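Long-range contacts in beta-N-acetylhexosaminidase (Streptomyces plicatus, PDB 1JAK), which hydrolyses beta-linked N-acetylhexosamines from the non-reducing ends of glycans, as a family 20 glycoside hydrolase using substrate-assisted catalysis: residues A[369-374]-A[412-417]; A[394-399]-A[420-425]. All blocks are in the same frame, centred on the assembly; numbering follows the deposited sequence.

Contact 1: A[369-374]-A[412-417]; sequences LDRTGD and LSWAGY. With IFG ((2R,3R,4S,5R)-2-acetamido-3,4-dihydroxy-5-hydroxymethyl-piperidine), chain F.
Arg371 stretches across to the turn that carries Trp414 and Ala415 and ends on a main-chain oxygen. Its first torsion sets CG between the backbone N and the carbonyl carbon (chi1 75°), and the chain, extended from there to NE, spans the distance to that turn. CB and CG only start the reach; CD passes Leu369 CD2 at longer range, and NE then comes within 3.6 Å of this methyl, which sits over one face of the guanidinium, offset toward its rim. NH2 makes the direct bond, 2.8 Å to Trp414 O at an N-H...O angle of 162°, with the oxygen near the guanidinium plane. NH1 takes a longer way to the same carbonyl: it donates to a water at 2.8 Å from NH1, and that water donates to Trp414 O. One oxygen is thus gripped by two donors, and the planar group is tied at both terminal nitrogens. NH1 also binds a glycerol, probably from the crystallisation liquor.

Both segments belong to loops of the catalytic alpha/beta barrel, one following strand 363-366 and the other strand 389-392, and each contains a type I turn, Leu369 to Thr372 and Ser413 to Gly416. The first turn is braced by Leu369 N donating to Thr372 OG1 at 2.8 Å.

Beneath the arginine the contact is apolar. Leu369 CD2 meets Ala415 CB at 3.7 Å, while its other methyl, CD1, approaches Trp414 CZ3 at 4.2 Å. Ala415 CB itself lies over one face of the indole, toward the rim. At the ring's edge Trp414 NE1 donates to O6 of the bound azasugar at 2.8 Å and 166°, and Leu412 CD1 packs 3.5 Å from its C6, placing residues 412-417 in the wall of the inhibitor pocket, beside the hydroxymethyl group.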
ATOM      1  N   LEU A 369      14.356 -11.385  -7.236  1.00  7.68           N
ATOM      2  CA  LEU A 369      14.838 -10.496  -8.292  1.00  7.41           C
ATOM      3  C   LEU A 369      15.041 -11.253  -9.605  1.00  7.84           C
ATOM      4  O   LEU A 369      14.914 -12.475  -9.644  1.00  8.40           O
ATOM      5  CB  LEU A 369      16.179  -9.875  -7.871  1.00  8.21           C
ATOM      6  CG  LEU A 369      16.290  -9.058  -6.575  1.00  7.83           C
ATOM      7  CD1 LEU A 369      16.070  -9.938  -5.355  1.00  9.01           C
ATOM      8  CD2 LEU A 369      17.678  -8.433  -6.505  1.00 10.15           C
ATOM      9  N   ASP A 370      15.360 -10.525 -10.674  1.00  8.70           N
ATOM     10  CA  ASP A 370      15.606 -11.155 -11.974  1.00  9.51           C
ATOM     11  C   ASP A 370      16.696 -12.214 -11.818  1.00  9.96           C
ATOM     12  O   ASP A 370      16.604 -13.313 -12.371  1.00 10.13           O
ATOM     13  CB  ASP A 370      16.111 -10.127 -12.994  1.00 10.41           C
ATOM     14  CG  ASP A 370      14.996  -9.348 -13.668  1.00 11.37           C
ATOM     15  OD1 ASP A 370      13.828  -9.451 -13.241  1.00 11.69           O
ATOM     16  OD2 ASP A 370      15.305  -8.622 -14.637  1.00 13.05           O
ATOM     17  N   ARG A 371      17.728 -11.861 -11.059  1.00  9.87           N
ATOM     18  CA  ARG A 371      18.890 -12.723 -10.841  1.00 10.38           C
ATOM     19  C   ARG A 371      18.720 -13.878  -9.855  1.00 10.45           C
ATOM     20  O   ARG A 371      19.618 -14.712  -9.723  1.00 10.31           O
ATOM     21  CB  ARG A 371      20.070 -11.866 -10.382  1.00 10.30           C
ATOM     22  CG  ARG A 371      19.943 -11.412  -8.935  1.00  9.67           C
ATOM     23  CD  ARG A 371      20.839 -10.230  -8.638  1.00 10.19           C
ATOM     24  NE  ARG A 371      20.853  -9.911  -7.214  1.00  9.65           N
ATOM     25  CZ  ARG A 371      21.284  -8.757  -6.713  1.00 10.59           C
ATOM     26  NH1 ARG A 371      21.730  -7.806  -7.524  1.00 10.64           N
ATOM     27  NH2 ARG A 371      21.283  -8.562  -5.399  1.00  9.30           N
ATOM     28  N   THR A 372      17.595 -13.924  -9.154  1.00  9.30           N
ATOM     29  CA  THR A 372      17.361 -14.986  -8.184  1.00  9.70           C
ATOM     30  C   THR A 372      17.546 -16.356  -8.837  1.00 10.64           C
ATOM     31  O   THR A 372      17.130 -16.570  -9.975  1.00 11.02           O
ATOM     32  CB  THR A 372      15.948 -14.857  -7.579  1.00  8.94           C
ATOM     33  OG1 THR A 372      15.883 -13.649  -6.808  1.00  8.45           O
ATOM     34  CG2 THR A 372      15.619 -16.048  -6.686  1.00  8.84           C
ATOM     35  N   GLY A 373      18.195 -17.268  -8.115  1.00 11.49           N
ATOM     36  CA  GLY A 373      18.445 -18.601  -8.641  1.00 12.21           C
ATOM     37  C   GLY A 373      17.172 -19.318  -9.042  1.00 12.91           C
ATOM     38  O   GLY A 373      16.127 -19.127  -8.424  1.00 12.29           O
ATOM     39  N   ASP A 374      17.256 -20.146 -10.079  1.00 12.56           N
ATOM     40  CA  ASP A 374      16.090 -20.882 -10.556  1.00 13.31           C
ATOM     41  C   ASP A 374      15.467 -21.800  -9.512  1.00 12.24           C
ATOM     42  O   ASP A 374      14.255 -22.018  -9.525  1.00 12.69           O
ATOM     43  CB  ASP A 374      16.445 -21.699 -11.804  1.00 16.07           C
ATOM     44  CG  ASP A 374      16.594 -20.838 -13.050  1.00 17.84           C
ATOM     45  OD1 ASP A 374      16.282 -19.632 -12.993  1.00 20.23           O
ATOM     46  OD2 ASP A 374      17.014 -21.373 -14.095  1.00 23.21           O
ATOM     47  N   LEU A 412      18.705   2.192  -0.459  1.00  8.19           N
ATOM     48  CA  LEU A 412      19.716   1.139  -0.505  1.00  6.26           C
ATOM     49  C   LEU A 412      20.038   0.714  -1.936  1.00  6.76           C
ATOM     50  O   LEU A 412      19.339   1.092  -2.877  1.00  7.26           O
ATOM     51  CB  LEU A 412      19.243  -0.069   0.305  1.00  6.12           C
ATOM     52  CG  LEU A 412      18.953   0.212   1.783  1.00  6.12           C
ATOM     53  CD1 LEU A 412      18.544  -1.075   2.473  1.00  7.87           C
ATOM     54  CD2 LEU A 412      20.189   0.802   2.458  1.00  6.54           C
ATOM     55  N   SER A 413      21.085  -0.094  -2.093  1.00  6.82           N
ATOM     56  CA  SER A 413      21.508  -0.522  -3.423  1.00  7.33           C
ATOM     57  C   SER A 413      21.828  -2.008  -3.573  1.00  8.16           C
ATOM     58  O   SER A 413      22.335  -2.429  -4.613  1.00  9.26           O
ATOM     59  CB  SER A 413      22.740   0.288  -3.834  1.00  7.94           C
ATOM     60  OG  SER A 413      23.805   0.069  -2.918  1.00  9.21           O
ATOM     61  N   TRP A 414      21.526  -2.807  -2.556  1.00  7.07           N
ATOM     62  CA  TRP A 414      21.838  -4.232  -2.612  1.00  6.69           C
ATOM     63  C   TRP A 414      21.134  -4.983  -3.743  1.00  6.95           C
ATOM     64  O   TRP A 414      21.632  -6.006  -4.215  1.00  7.32           O
ATOM     65  CB  TRP A 414      21.523  -4.904  -1.269  1.00  7.25           C
ATOM     66  CG  TRP A 414      20.066  -4.921  -0.923  1.00  6.77           C
ATOM     67  CD1 TRP A 414      19.382  -3.992  -0.186  1.00  6.18           C
ATOM     68  CD2 TRP A 414      19.107  -5.910  -1.314  1.00  5.69           C
ATOM     69  NE1 TRP A 414      18.053  -4.347  -0.095  1.00  6.53           N
ATOM     70  CE2 TRP A 414      17.859  -5.519  -0.779  1.00  6.27           C
ATOM     71  CE3 TRP A 414      19.181  -7.090  -2.068  1.00  6.25           C
ATOM     72  CZ2 TRP A 414      16.692  -6.267  -0.974  1.00  4.91           C
ATOM     73  CZ3 TRP A 414      18.022  -7.836  -2.261  1.00  7.18           C
ATOM     74  CH2 TRP A 414      16.792  -7.420  -1.714  1.00  7.27           C
ATOM     75  N   ALA A 415      19.979  -4.483  -4.174  1.00  6.91           N
ATOM     76  CA  ALA A 415      19.229  -5.125  -5.251  1.00  8.04           C
ATOM     77  C   ALA A 415      19.500  -4.422  -6.575  1.00  8.44           C
ATOM     78  O   ALA A 415      18.731  -4.559  -7.535  1.00 10.44           O
ATOM     79  CB  ALA A 415      17.728  -5.095  -4.941  1.00  9.75           C
ATOM     80  N   GLY A 416      20.604  -3.684  -6.626  1.00  7.85           N
ATOM     81  CA  GLY A 416      20.946  -2.947  -7.827  1.00  8.39           C
ATOM     82  C   GLY A 416      20.165  -1.648  -7.814  1.00  9.05           C
ATOM     83  O   GLY A 416      19.603  -1.279  -6.786  1.00 10.87           O
ATOM     84  N   TYR A 417      20.128  -0.954  -8.946  1.00  7.71           N
ATOM     85  CA  TYR A 417      19.398   0.305  -9.034  1.00  7.90           C
ATOM     86  C   TYR A 417      18.066   0.074  -9.722  1.00  8.05           C
ATOM     87  O   TYR A 417      17.937  -0.809 -10.568  1.00  9.24           O
ATOM     88  CB  TYR A 417      20.241   1.339  -9.780  1.00  8.77           C
ATOM     89  CG  TYR A 417      21.507   1.643  -9.024  1.00  9.53           C
ATOM     90  CD1 TYR A 417      21.447   2.174  -7.740  1.00 10.44           C
ATOM     91  CD2 TYR A 417      22.758   1.316  -9.546  1.00 11.93           C
ATOM     92  CE1 TYR A 417      22.594   2.367  -6.983  1.00 12.49           C
ATOM     93  CE2 TYR A 417      23.921   1.507  -8.794  1.00 11.73           C
ATOM     94  CZ  TYR A 417      23.826   2.030  -7.511  1.00 12.05           C
ATOM     95  OH  TYR A 417      24.953   2.214  -6.742  1.00 13.96           O
TER
HETATM   96  N1  IFG F 601      15.168  -7.128   3.080  1.00  7.82           N
HETATM   97  C2  IFG F 601      14.427  -7.180   4.367  1.00  7.93           C
HETATM   98  C3  IFG F 601      13.780  -5.815   4.838  1.00  7.19           C
HETATM   99  C4  IFG F 601      14.658  -4.578   4.552  1.00  7.77           C
HETATM  100  C5  IFG F 601      15.059  -4.600   3.075  1.00  7.32           C
HETATM  101  C6  IFG F 601      15.894  -3.414   2.605  1.00  7.71           C
HETATM  102  C7  IFG F 601      12.498  -8.214   3.240  1.00  7.39           C
HETATM  103  C8  IFG F 601      11.369  -9.200   3.081  1.00  6.95           C
HETATM  104  C9  IFG F 601      15.825  -5.872   2.687  1.00  6.67           C
HETATM  105  N2  IFG F 601      13.374  -8.218   4.289  1.00  6.65           N
HETATM  106  O7  IFG F 601      12.621  -7.381   2.352  1.00  6.85           O
HETATM  107  O3  IFG F 601      13.499  -5.885   6.230  1.00  6.78           O
HETATM  108  O4  IFG F 601      15.834  -4.656   5.356  1.00  9.48           O
HETATM  109  O6  IFG F 601      15.795  -3.236   1.196  1.00  6.35           O
HETATM  110  O   HOH W   1      23.676  -6.390  -6.116  1.00 10.01           O

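Contact 2: A[394-399]-A[420-425]; sequences PADRTY and VQRSYD. With IFG ((2R,3R,4S,5R)-2-acetamido-3,4-dihydroxy-5-hydroxymethyl-piperidine), chain F.
Asp396 OD2 is held by two donors, Arg422 NH2 at 2.9 Å, in a salt bridge, and the backbone N of Asp370. The arginine nitrogen comes from above the carboxylate plane, 53° out of it, whereas the oxygen lies near the guanidinium plane. Arg422 gets there with CG anti to the backbone N (chi1 -176°) and a chain extended as far as NE, which adds a weak bond to Asp396 O at 2.9 Å.

Arg397 lays its guanidinium flat on that of Arg422, centres 4.2 Å apart and planes at 10°, each CZ over the centre of the other group. The carboxylate of Asp370 bridges the two like charges, OD1 to Arg397 and OD2 to Arg422, and probably offsets their repulsion. Here the loop after barrel strand 389-392 is fastened to the short helix 420-424: Arg397 NH1 donates to Arg422 O at 3.0 Å, in the carbonyl plane and on a lone pair. An alanine at Arg422 would probably leave Asp396 OD2 and Asp370 OD2 without this charged mate and one face of the Arg397 guanidinium without its stacked partner.

On the same helix Ser423 OG donates to Arg397 O at 2.7 Å, the shortest polar bond between the segments. Within the loop, Pro394 O accepts from both Arg397 N and Thr398 N, closing a compact turn; Thr398 OG1 is hydrogen-bonded to Glu444 O, on barrel strand 440-447. Beyond the turn, Tyr399 OH donates to O7 of the inhibitor's acetamido group at 2.7 Å, while Ala395 CA rests over one face of the tyrosine ring.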
ATOM      1  N   PRO A 394       8.876  -7.785  -6.294  1.00  8.00           N
ATOM      2  CA  PRO A 394      10.299  -8.018  -6.568  1.00  7.12           C
ATOM      3  C   PRO A 394      11.168  -6.898  -6.005  1.00  7.88           C
ATOM      4  O   PRO A 394      10.877  -5.720  -6.205  1.00  6.92           O
ATOM      5  CB  PRO A 394      10.359  -8.076  -8.097  1.00  6.70           C
ATOM      6  CG  PRO A 394       8.960  -8.516  -8.485  1.00  7.56           C
ATOM      7  CD  PRO A 394       8.107  -7.706  -7.548  1.00  6.85           C
ATOM      8  N   ALA A 395      12.238  -7.273  -5.312  1.00  7.04           N
ATOM      9  CA  ALA A 395      13.130  -6.288  -4.708  1.00  7.81           C
ATOM     10  C   ALA A 395      13.806  -5.374  -5.725  1.00  6.75           C
ATOM     11  O   ALA A 395      14.212  -4.263  -5.384  1.00  6.68           O
ATOM     12  CB  ALA A 395      14.183  -6.991  -3.851  1.00  7.81           C
ATOM     13  N   ASP A 396      13.938  -5.836  -6.966  1.00  6.74           N
ATOM     14  CA  ASP A 396      14.561  -5.021  -8.000  1.00  7.84           C
ATOM     15  C   ASP A 396      13.505  -4.385  -8.905  1.00  8.07           C
ATOM     16  O   ASP A 396      13.793  -3.997 -10.040  1.00  7.22           O
ATOM     17  CB  ASP A 396      15.554  -5.861  -8.823  1.00  8.65           C
ATOM     18  CG  ASP A 396      14.898  -7.033  -9.534  1.00  9.18           C
ATOM     19  OD1 ASP A 396      13.754  -7.401  -9.190  1.00  9.20           O
ATOM     20  OD2 ASP A 396      15.548  -7.602 -10.439  1.00  9.84           O
ATOM     21  N   ARG A 397      12.283  -4.276  -8.385  1.00  7.86           N
ATOM     22  CA  ARG A 397      11.177  -3.681  -9.130  1.00  7.39           C
ATOM     23  C   ARG A 397      10.311  -2.744  -8.291  1.00  7.45           C
ATOM     24  O   ARG A 397      10.177  -1.561  -8.609  1.00  9.29           O
ATOM     25  CB  ARG A 397      10.255  -4.767  -9.693  1.00  9.16           C
ATOM     26  CG  ARG A 397      10.918  -5.772 -10.611  1.00 11.10           C
ATOM     27  CD  ARG A 397      11.141  -5.206 -11.990  1.00 11.74           C
ATOM     28  NE  ARG A 397      11.737  -6.203 -12.875  1.00 13.02           N
ATOM     29  CZ  ARG A 397      11.934  -6.023 -14.175  1.00 14.26           C
ATOM     30  NH1 ARG A 397      11.575  -4.882 -14.749  1.00 12.16           N
ATOM     31  NH2 ARG A 397      12.503  -6.981 -14.899  1.00 13.06           N
ATOM     32  N   THR A 398       9.721  -3.277  -7.222  1.00  7.04           N
ATOM     33  CA  THR A 398       8.810  -2.487  -6.399  1.00  5.84           C
ATOM     34  C   THR A 398       9.236  -2.105  -4.984  1.00  6.55           C
ATOM     35  O   THR A 398       8.417  -1.608  -4.209  1.00  5.85           O
ATOM     36  CB  THR A 398       7.432  -3.172  -6.317  1.00  8.22           C
ATOM     37  OG1 THR A 398       7.532  -4.363  -5.526  1.00 10.23           O
ATOM     38  CG2 THR A 398       6.942  -3.540  -7.715  1.00  9.70           C
ATOM     39  N   TYR A 399      10.497  -2.345  -4.636  1.00  5.44           N
ATOM     40  CA  TYR A 399      10.992  -1.952  -3.321  1.00  6.03           C
ATOM     41  C   TYR A 399      11.301  -0.461  -3.444  1.00  6.83           C
ATOM     42  O   TYR A 399      12.284  -0.066  -4.076  1.00  7.76           O
ATOM     43  CB  TYR A 399      12.249  -2.758  -2.970  1.00  5.23           C
ATOM     44  CG  TYR A 399      11.952  -4.006  -2.168  1.00  5.80           C
ATOM     45  CD1 TYR A 399      10.795  -4.753  -2.402  1.00  5.10           C
ATOM     46  CD2 TYR A 399      12.818  -4.430  -1.158  1.00  6.17           C
ATOM     47  CE1 TYR A 399      10.503  -5.885  -1.645  1.00  5.79           C
ATOM     48  CE2 TYR A 399      12.535  -5.563  -0.395  1.00  6.19           C
ATOM     49  CZ  TYR A 399      11.373  -6.281  -0.643  1.00  5.90           C
ATOM     50  OH  TYR A 399      11.062  -7.372   0.128  1.00  6.06           O
ATOM     51  N   VAL A 420      12.579   4.435 -12.796  1.00  9.13           N
ATOM     52  CA  VAL A 420      11.142   4.399 -13.004  1.00  8.80           C
ATOM     53  C   VAL A 420      10.674   3.375 -14.035  1.00  8.67           C
ATOM     54  O   VAL A 420       9.711   2.651 -13.792  1.00  8.59           O
ATOM     55  CB  VAL A 420      10.630   5.796 -13.385  1.00  9.36           C
ATOM     56  CG1 VAL A 420       9.111   5.785 -13.507  1.00  9.78           C
ATOM     57  CG2 VAL A 420      11.072   6.800 -12.327  1.00  9.32           C
ATOM     58  N   GLN A 421      11.346   3.290 -15.178  1.00  9.31           N
ATOM     59  CA  GLN A 421      10.915   2.324 -16.181  1.00  9.89           C
ATOM     60  C   GLN A 421      11.023   0.888 -15.682  1.00  9.83           C
ATOM     61  O   GLN A 421      10.101   0.098 -15.864  1.00  9.78           O
ATOM     62  CB  GLN A 421      11.701   2.473 -17.491  1.00 11.62           C
ATOM     63  CG  GLN A 421      11.272   1.438 -18.530  1.00 14.37           C
ATOM     64  CD  GLN A 421      11.866   1.664 -19.909  1.00 15.89           C
ATOM     65  OE1 GLN A 421      12.685   2.561 -20.116  1.00 18.50           O
ATOM     66  NE2 GLN A 421      11.453   0.840 -20.864  1.00 16.94           N
ATOM     67  N   ARG A 422      12.137   0.545 -15.043  1.00  9.49           N
ATOM     68  CA  ARG A 422      12.304  -0.818 -14.546  1.00  9.75           C
ATOM     69  C   ARG A 422      11.200  -1.200 -13.561  1.00  9.38           C
ATOM     70  O   ARG A 422      10.688  -2.318 -13.585  1.00  8.70           O
ATOM     71  CB  ARG A 422      13.667  -0.990 -13.863  1.00  9.70           C
ATOM     72  CG  ARG A 422      13.920  -2.428 -13.405  1.00 10.26           C
ATOM     73  CD  ARG A 422      15.248  -2.585 -12.681  1.00 11.97           C
ATOM     74  NE  ARG A 422      15.521  -3.985 -12.354  1.00 11.30           N
ATOM     75  CZ  ARG A 422      15.876  -4.907 -13.244  1.00 16.05           C
ATOM     76  NH1 ARG A 422      16.007  -4.582 -14.526  1.00 16.57           N
ATOM     77  NH2 ARG A 422      16.100  -6.155 -12.855  1.00 16.70           N
ATOM     78  N   SER A 423      10.825  -0.262 -12.701  1.00  9.05           N
ATOM     79  CA  SER A 423       9.793  -0.519 -11.706  1.00  8.96           C
ATOM     80  C   SER A 423       8.424  -0.797 -12.328  1.00  8.94           C
ATOM     81  O   SER A 423       7.639  -1.575 -11.793  1.00  9.07           O
ATOM     82  CB  SER A 423       9.689   0.675 -10.752  1.00  9.99           C
ATOM     83  OG  SER A 423       8.755   0.424  -9.719  1.00 11.43           O
ATOM     84  N   TYR A 424       8.161  -0.170 -13.471  1.00  9.76           N
ATOM     85  CA  TYR A 424       6.878  -0.296 -14.166  1.00 11.20           C
ATOM     86  C   TYR A 424       6.801  -1.325 -15.290  1.00 11.64           C
ATOM     87  O   TYR A 424       5.780  -1.994 -15.466  1.00 10.78           O
ATOM     88  CB  TYR A 424       6.500   1.071 -14.755  1.00  9.26           C
ATOM     89  CG  TYR A 424       5.279   1.070 -15.657  1.00 10.10           C
ATOM     90  CD1 TYR A 424       3.994   1.136 -15.122  1.00  9.79           C
ATOM     91  CD2 TYR A 424       5.412   0.999 -17.047  1.00  9.63           C
ATOM     92  CE1 TYR A 424       2.866   1.134 -15.943  1.00 10.39           C
ATOM     93  CE2 TYR A 424       4.287   0.992 -17.883  1.00 11.15           C
ATOM     94  CZ  TYR A 424       3.020   1.063 -17.323  1.00 10.00           C
ATOM     95  OH  TYR A 424       1.904   1.077 -18.132  1.00 10.80           O
ATOM     96  N   ASP A 425       7.888  -1.445 -16.041  1.00 13.27           N
ATOM     97  CA  ASP A 425       7.929  -2.299 -17.219  1.00 13.69           C
ATOM     98  C   ASP A 425       7.964  -3.823 -17.096  1.00 13.40           C
ATOM     99  O   ASP A 425       8.930  -4.465 -17.507  1.00 14.74           O
ATOM    100  CB  ASP A 425       9.080  -1.828 -18.111  1.00 14.60           C
ATOM    101  CG  ASP A 425       8.752  -1.929 -19.587  1.00 17.27           C
ATOM    102  OD1 ASP A 425       7.592  -2.255 -19.926  1.00 16.40           O
ATOM    103  OD2 ASP A 425       9.657  -1.669 -20.407  1.00 17.72           O
TER
HETATM  104  N1  IFG F 601      15.168  -7.128   3.080  1.00  7.82           N
HETATM  105  C2  IFG F 601      14.427  -7.180   4.367  1.00  7.93           C
HETATM  106  C3  IFG F 601      13.780  -5.815   4.838  1.00  7.19           C
HETATM  107  C4  IFG F 601      14.658  -4.578   4.552  1.00  7.77           C
HETATM  108  C5  IFG F 601      15.059  -4.600   3.075  1.00  7.32           C
HETATM  109  C6  IFG F 601      15.894  -3.414   2.605  1.00  7.71           C
HETATM  110  C7  IFG F 601      12.498  -8.214   3.240  1.00  7.39           C
HETATM  111  C8  IFG F 601      11.369  -9.200   3.081  1.00  6.95           C
HETATM  112  C9  IFG F 601      15.825  -5.872   2.687  1.00  6.67           C
HETATM  113  N2  IFG F 601      13.374  -8.218   4.289  1.00  6.65           N
HETATM  114  O7  IFG F 601      12.621  -7.381   2.352  1.00  6.85           O
HETATM  115  O3  IFG F 601      13.499  -5.885   6.230  1.00  6.78           O
HETATM  116  O4  IFG F 601      15.834  -4.656   5.356  1.00  9.48           O
HETATM  117  O6  IFG F 601      15.795  -3.236   1.196  1.00  6.35           O

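In the fold
Both contacts reach the same azasugar, contact 1 at its hydroxymethyl group and contact 2 at its acetamido oxygen. The one loop between strand 389-392 and helix 420-424 supplies a segment to each: 412-417, paired with the loop after strand 363-366 in contact 1, and 394-399, paired with helix 420-424 in contact 2. Contact 1 lies farther out, about 22 Å from the chain centre against 15 Å, and combines methyl packing with an exposed arginine that reaches one carbonyl both directly and through a water. Contact 2, half of whose touching residues are buried, relies mainly on charge and direct hydrogen bonds. Asp370 joins the two through Asp396 and the arginine pair; separately, Trp414 packs on Ala395.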